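Local coordinates for papain-like protease (Human betacoronavirus 2c EMC/2012, PDB 4RNA), which acts as a cysteine protease that probably cuts the viral replicase polyprotein and, like related coronavirus enzymes, may remove ubiquitin from host proteins, at residues V103-L108 with F294-T298; I119-D123 with F139-K143; A185-W189 with D200-G205. All coordinates share one frame. Residues are numbered along the deposited sequence.

Contact 1. Residues V103-L108 with F294-T298; sequences VRSLKL and FDSGT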
# COMPACT_ATOMS: atom_id res chain seq x y z
N VAL A 103 -8.28 25.87 -13.45
CA VAL A 103 -7.54 25.00 -12.59
C VAL A 103 -8.54 24.07 -11.91
O VAL A 103 -9.41 24.59 -11.21
CB VAL A 103 -6.69 25.82 -11.56
CG1 VAL A 103 -6.17 24.90 -10.45
CG2 VAL A 103 -5.57 26.62 -12.27
N ARG A 104 -8.34 22.75 -12.07
CA ARG A 104 -9.18 21.66 -11.48
C ARG A 104 -8.81 21.34 -10.05
O ARG A 104 -7.63 21.04 -9.75
CB ARG A 104 -9.02 20.32 -12.23
CG ARG A 104 -9.63 20.22 -13.61
CD ARG A 104 -9.52 18.79 -14.18
NE ARG A 104 -8.15 18.29 -14.23
CZ ARG A 104 -7.23 18.68 -15.10
NH1 ARG A 104 -7.51 19.59 -16.03
NH2 ARG A 104 -6.03 18.14 -15.05
N SER A 105 -9.79 21.37 -9.16
CA SER A 105 -9.56 21.02 -7.76
C SER A 105 -10.71 20.09 -7.29
O SER A 105 -11.84 20.21 -7.74
CB SER A 105 -9.63 22.30 -6.95
OG SER A 105 -9.16 22.09 -5.66
N LEU A 106 -10.41 19.22 -6.33
CA LEU A 106 -11.35 18.22 -5.81
C LEU A 106 -12.05 18.83 -4.59
O LEU A 106 -11.39 19.26 -3.67
CB LEU A 106 -10.54 17.00 -5.37
CG LEU A 106 -11.36 15.92 -4.69
CD1 LEU A 106 -12.50 15.49 -5.58
CD2 LEU A 106 -10.46 14.76 -4.21
N LYS A 107 -13.37 18.87 -4.58
CA LYS A 107 -14.07 19.44 -3.41
C LYS A 107 -13.85 18.55 -2.18
O LYS A 107 -13.76 17.31 -2.32
CB LYS A 107 -15.56 19.60 -3.71
CG LYS A 107 -15.92 20.88 -4.44
CD LYS A 107 -17.42 20.98 -4.74
CE LYS A 107 -18.29 20.56 -3.58
NZ LYS A 107 -18.01 21.36 -2.36
N LEU A 108 -13.78 19.16 -0.98
CA LEU A 108 -13.67 18.42 0.29
C LEU A 108 -14.86 17.50 0.58
O LEU A 108 -16.02 17.92 0.66
CB LEU A 108 -13.49 19.36 1.51
CG LEU A 108 -13.13 18.66 2.84
CD1 LEU A 108 -11.80 17.92 2.74
CD2 LEU A 108 -13.07 19.68 3.98
N PHE A 294 -5.36 26.51 -2.77
CA PHE A 294 -6.50 25.73 -3.21
C PHE A 294 -6.83 24.77 -2.10
O PHE A 294 -6.21 23.68 -1.94
CB PHE A 294 -6.16 24.99 -4.48
CG PHE A 294 -6.03 25.88 -5.68
CD1 PHE A 294 -7.17 26.23 -6.41
CD2 PHE A 294 -4.79 26.32 -6.12
CE1 PHE A 294 -7.07 27.04 -7.53
CE2 PHE A 294 -4.68 27.12 -7.24
CZ PHE A 294 -5.82 27.48 -7.96
N ASP A 295 -7.78 25.18 -1.30
CA ASP A 295 -8.13 24.39 -0.17
C ASP A 295 -9.40 23.63 -0.52
O ASP A 295 -10.53 24.12 -0.28
CB ASP A 295 -8.32 25.26 1.07
CG ASP A 295 -8.79 24.45 2.27
OD1 ASP A 295 -8.92 23.21 2.12
OD2 ASP A 295 -9.04 25.03 3.34
N SER A 296 -9.21 22.45 -1.11
CA SER A 296 -10.30 21.55 -1.50
C SER A 296 -11.51 22.22 -2.21
O SER A 296 -12.65 22.16 -1.71
CB SER A 296 -10.73 20.70 -0.29
OG SER A 296 -9.70 19.78 0.06
N GLY A 297 -11.25 22.85 -3.36
CA GLY A 297 -12.32 23.44 -4.15
C GLY A 297 -12.72 24.82 -3.61
O GLY A 297 -13.85 25.25 -3.78
N THR A 298 -11.78 25.47 -2.93
CA THR A 298 -11.87 26.85 -2.42
C THR A 298 -10.54 27.50 -2.86
O THR A 298 -9.54 26.77 -3.01
CB THR A 298 -12.01 26.83 -0.87
OG1 THR A 298 -13.34 26.43 -0.53
CG2 THR A 298 -11.69 28.20 -0.20
O HOH W 1 -10.22 17.71 -1.44
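Backbone groups and two serine hydroxyls do the polar joining here, where the tip of the hairpin formed by strands 290-294 and 299-302 meets the extended run 103-108. S296 O accepts the amide of L108 (L108 N to S296 O, 3.3 Å) and also receives a CA-H...O contact from K107 CA at 3.5 Å. L106 O is served by a water: S296 OG donates to it at 2.6 Å, and the water donates to L106 O at 3.0 Å. The hydroxyl of S105 bonds to N116 OD1, which also accepts L106 N, and still takes a weak bond from G297 N, 3.2 Å from S105 OG. Small serines suit both places, reaching backbone groups at short range. The tip closes on itself through D295 N to T298 O, 2.9 Å. S296 and G297 both have positive phi, and a side chain on G297 would run into K107 CG, so glycine fits twice over. Beside this polar patch, V103 CG1 lies 3.6 Å from F294 CZ, with M120 of helix 115-122 touching both side chains. D295 points away from 103-108, and its OD1 bonds to H280 NE2. That pair, with C113, here modified to s-mercaptocysteine, a few residues beyond L108, is consistent with the Cys-His-Asp catalytic triad of papain-like peptidases.

Contact 2. Residues I119-D123 with F139-K143; sequences IMTLD and FMKHK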
# COMPACT_ATOMS: atom_id res chain seq x y z
N ILE A 119 -3.54 15.16 -6.65
CA ILE A 119 -3.99 15.32 -8.04
C ILE A 119 -3.55 16.68 -8.65
O ILE A 119 -3.03 16.76 -9.77
CB ILE A 119 -5.56 15.12 -8.13
CG1 ILE A 119 -5.93 13.64 -7.89
CG2 ILE A 119 -6.13 15.56 -9.48
CD1 ILE A 119 -7.33 13.54 -7.32
N MET A 120 -3.69 17.75 -7.89
CA MET A 120 -3.23 19.09 -8.34
C MET A 120 -1.74 19.18 -8.53
O MET A 120 -1.33 19.95 -9.37
CB MET A 120 -3.65 20.16 -7.32
CG MET A 120 -5.15 20.26 -7.34
SD MET A 120 -5.78 21.73 -6.46
CE MET A 120 -5.30 22.96 -7.67
N THR A 121 -0.96 18.37 -7.79
CA THR A 121 0.47 18.34 -7.96
C THR A 121 0.78 17.54 -9.24
O THR A 121 1.59 18.00 -10.11
CB THR A 121 1.21 17.70 -6.76
OG1 THR A 121 1.01 18.47 -5.60
CG2 THR A 121 2.77 17.63 -7.02
N LEU A 122 0.13 16.37 -9.40
CA LEU A 122 0.42 15.53 -10.62
C LEU A 122 0.00 16.27 -11.88
O LEU A 122 0.58 16.14 -12.92
CB LEU A 122 -0.38 14.18 -10.61
CG LEU A 122 0.01 13.15 -9.54
CD1 LEU A 122 -1.09 12.07 -9.51
CD2 LEU A 122 1.41 12.59 -9.92
N ASP A 123 -1.05 17.07 -11.79
CA ASP A 123 -1.48 17.88 -12.93
C ASP A 123 -0.43 18.90 -13.47
O ASP A 123 -0.59 19.38 -14.60
CB ASP A 123 -2.79 18.63 -12.60
CG ASP A 123 -4.06 17.72 -12.74
OD1 ASP A 123 -3.98 16.66 -13.38
OD2 ASP A 123 -5.15 18.12 -12.19
N PHE A 139 -5.70 8.52 -16.51
CA PHE A 139 -5.00 9.79 -16.45
C PHE A 139 -5.46 10.66 -17.64
O PHE A 139 -5.85 11.81 -17.44
CB PHE A 139 -3.48 9.60 -16.59
CG PHE A 139 -2.69 10.82 -16.20
CD1 PHE A 139 -3.16 11.69 -15.19
CD2 PHE A 139 -1.49 11.11 -16.83
CE1 PHE A 139 -2.41 12.83 -14.83
CE2 PHE A 139 -0.73 12.24 -16.46
CZ PHE A 139 -1.18 13.08 -15.47
N MET A 140 -5.41 10.11 -18.86
CA MET A 140 -6.02 10.80 -20.06
C MET A 140 -7.49 11.22 -19.90
O MET A 140 -7.84 12.37 -20.24
CB MET A 140 -5.82 9.99 -21.33
CG MET A 140 -4.35 9.68 -21.55
SD MET A 140 -3.34 11.20 -21.76
CE MET A 140 -2.73 11.73 -20.15
N LYS A 141 -8.33 10.33 -19.35
CA LYS A 141 -9.74 10.66 -19.12
C LYS A 141 -9.82 11.79 -18.12
O LYS A 141 -10.71 12.68 -18.22
CB LYS A 141 -10.56 9.46 -18.58
CG LYS A 141 -10.82 8.35 -19.56
CD LYS A 141 -12.17 7.75 -19.25
CE LYS A 141 -12.06 6.69 -18.18
NZ LYS A 141 -13.42 6.27 -17.72
N HIS A 142 -8.95 11.73 -17.08
CA HIS A 142 -8.92 12.78 -16.06
C HIS A 142 -8.55 14.09 -16.76
O HIS A 142 -9.15 15.11 -16.53
CB HIS A 142 -7.91 12.42 -14.92
CG HIS A 142 -7.44 13.63 -14.10
ND1 HIS A 142 -8.23 14.26 -13.19
CD2 HIS A 142 -6.23 14.35 -14.12
CE1 HIS A 142 -7.57 15.31 -12.66
NE2 HIS A 142 -6.34 15.36 -13.24
N LYS A 143 -7.55 14.06 -17.61
CA LYS A 143 -7.11 15.33 -18.29
C LYS A 143 -8.26 15.88 -19.13
O LYS A 143 -8.41 17.09 -19.26
CB LYS A 143 -5.92 15.10 -19.22
CG LYS A 143 -4.56 14.81 -18.58
CD LYS A 143 -4.14 15.91 -17.62
CE LYS A 143 -2.64 15.84 -17.34
NZ LYS A 143 -2.24 17.00 -16.50
O HOH W 2 0.58 16.03 -15.65
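This is a buried contact between two helices in the helical thumb region of the protease: residues 119-123, which lie on and just after helix 115-122, against the last turn of helix 133-143. The backbones stay apart (D123 CA to K143 CA, 8.2 Å), so long side chains bridge the gap. H142 points toward the partner segment and donates from NE2 to D123 OD1 at 2.7 Å, with a weaker bond from H142 NE2 to D123 OD2 at 3.2 Å. Its ring has a second polar partner, since ND1 bonds to S147. K143 adds a salt bridge, K143 NZ to D123 OD1 at 3.6 Å, and R104 binds the other carboxylate oxygen, so a buried aspartate is well compensated. A water donates to L122 O (2.7 Å) and accepts from K143 NZ (3.1 Å), serving the L122 carbonyl. Apolar groups flank the charges: I119 CG2 sits 3.5 Å from H142 CE1, while the F139 ring brings CZ to 4.4 Å from L122 O and stacks on F150. What results is a His-carboxylate hydrogen bond used in helix-to-helix packing, on the helix that begins just after C113.

Contact 3. Residues A185-W189 with D200-G205; sequences ARMVW and DVVLQG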
# COMPACT_ATOMS: atom_id res chain seq x y z
N ALA A 185 16.62 12.41 -17.74
CA ALA A 185 16.91 13.22 -16.55
C ALA A 185 18.05 12.56 -15.86
O ALA A 185 18.26 11.35 -16.01
CB ALA A 185 15.69 13.30 -15.64
N ARG A 186 18.82 13.33 -15.11
CA ARG A 186 20.00 12.75 -14.54
C ARG A 186 20.34 13.48 -13.27
O ARG A 186 20.21 14.70 -13.21
CB ARG A 186 21.09 12.90 -15.56
CG ARG A 186 22.37 12.18 -15.24
CD ARG A 186 23.39 12.60 -16.27
NE ARG A 186 24.64 11.94 -15.97
CZ ARG A 186 24.85 10.62 -16.09
NH1 ARG A 186 23.89 9.80 -16.53
NH2 ARG A 186 26.03 10.13 -15.75
N MET A 187 20.81 12.73 -12.27
CA MET A 187 21.19 13.31 -10.99
C MET A 187 22.50 12.62 -10.55
O MET A 187 22.52 11.38 -10.44
CB MET A 187 20.06 13.09 -9.99
CG MET A 187 20.13 13.94 -8.74
SD MET A 187 18.83 13.40 -7.59
CE MET A 187 19.30 11.72 -7.38
N VAL A 188 23.59 13.39 -10.35
CA VAL A 188 24.87 12.77 -9.91
C VAL A 188 25.29 13.30 -8.53
O VAL A 188 25.56 14.48 -8.39
CB VAL A 188 26.00 12.98 -10.93
CG1 VAL A 188 27.21 12.14 -10.56
CG2 VAL A 188 25.52 12.64 -12.34
N TRP A 189 25.30 12.40 -7.54
CA TRP A 189 25.85 12.63 -6.21
C TRP A 189 27.28 12.18 -6.16
O TRP A 189 27.65 11.15 -6.72
CB TRP A 189 25.05 11.86 -5.15
CG TRP A 189 23.65 12.39 -5.02
CD1 TRP A 189 22.52 11.93 -5.67
CD2 TRP A 189 23.19 13.52 -4.19
NE1 TRP A 189 21.42 12.68 -5.33
CE2 TRP A 189 21.75 13.63 -4.42
CE3 TRP A 189 23.81 14.41 -3.30
CZ2 TRP A 189 20.97 14.59 -3.78
CZ3 TRP A 189 23.01 15.39 -2.68
CH2 TRP A 189 21.62 15.48 -2.94
N ASP A 200 30.90 8.10 -7.10
CA ASP A 200 29.66 8.64 -7.72
C ASP A 200 28.39 7.72 -7.68
O ASP A 200 28.43 6.51 -7.96
CB ASP A 200 29.94 9.16 -9.15
CG ASP A 200 30.74 10.48 -9.16
OD1 ASP A 200 30.82 11.19 -8.11
OD2 ASP A 200 31.31 10.83 -10.22
N VAL A 201 27.26 8.31 -7.29
CA VAL A 201 25.94 7.66 -7.42
C VAL A 201 25.11 8.43 -8.48
O VAL A 201 24.82 9.63 -8.31
CB VAL A 201 25.11 7.72 -6.08
CG1 VAL A 201 23.83 6.91 -6.21
CG2 VAL A 201 25.94 7.23 -4.92
N VAL A 202 24.76 7.75 -9.56
CA VAL A 202 23.99 8.33 -10.66
C VAL A 202 22.55 7.80 -10.62
O VAL A 202 22.33 6.57 -10.62
CB VAL A 202 24.62 7.96 -12.02
CG1 VAL A 202 23.80 8.50 -13.22
CG2 VAL A 202 26.09 8.36 -12.06
N LEU A 203 21.58 8.72 -10.57
CA LEU A 203 20.15 8.39 -10.75
C LEU A 203 19.63 8.99 -12.07
O LEU A 203 20.05 10.09 -12.47
CB LEU A 203 19.34 8.92 -9.56
CG LEU A 203 19.82 8.33 -8.23
CD1 LEU A 203 19.48 9.24 -7.08
CD2 LEU A 203 19.24 6.94 -8.04
N GLN A 204 18.73 8.25 -12.75
CA GLN A 204 18.16 8.63 -14.06
C GLN A 204 16.65 8.57 -14.05
O GLN A 204 16.09 7.96 -13.17
CB GLN A 204 18.64 7.66 -15.14
CG GLN A 204 20.08 7.29 -14.92
CD GLN A 204 20.66 6.60 -16.11
OE1 GLN A 204 20.77 7.21 -17.18
NE2 GLN A 204 21.04 5.34 -15.95
N GLY A 205 16.02 9.17 -15.06
CA GLY A 205 14.56 9.20 -15.20
C GLY A 205 13.86 9.89 -14.06
O GLY A 205 14.36 10.89 -13.47
O HOH W 3 16.71 9.22 -18.15
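Alternate residues of a beta hairpin put M187, W189, V201 and L203 on one face, where they form its apolar centre. W189 CB and V201 CB are 4.2 Å apart, and W189 CD1 lies 4.3 Å from L203 CD1. L238 of strand 233-242 touches M187 and W189, covering the two buried side chains of this face, and W189 also makes a cation-pi contact with R236. Within the first strand, W189 NE1 donates weakly to M187 SD at 3.5 Å. V201 packs on A64 of the second subunit. The strands run antiparallel at 165°, 4.7 Å apart. M187 and L203 exchange two bonds (M187 N to L203 O and L203 N to M187 O, each 2.8 Å); W189 and V201 do likewise (W189 N to V201 O and V201 N to W189 O, each 2.9 Å). The other face is mixed: V188 CG1 meets V202 CG2 at 4.2 Å, while R186 and Q204 bring polar groups, and the flat guanidinium of R186 covers V202, with NH1 3.6 Å from V202 CG1. Beta-branched valines favour such extended backbone. At one end D200 forms a salt bridge with R190; beyond it C193 closes the first strand and C196 lies in the turn, two of the four zinc ligands of the fingers region. At the other end G205 has a positive phi, which favours glycine; G205 N donates to A185 O at 3.3 Å, and a water accepts from A185 N at 3.2 Å.

In the fold
After the N-terminal ubiquitin-like part, the chain enters 103-108, then helix 115-122; helix 133-143 then folds back on 119-123 in contact 2, closing a short loop of 15 residues within the thumb. Contact 3 follows in series, a hairpin in the fingers with 10 residues between its segments. Near 294-298 the chain meets 103-108 again, so contact 1 closes a loop of 185 residues in which both others nest; none cross. Contacts 1 and 2 touch directly, R104 NH2 lying 3.0 Å from D123 OD2, while contact 1 itself ties this part to the palm strands beside the probable active site. Contact 3 stands apart, its centre about 35 Å from that of contact 1.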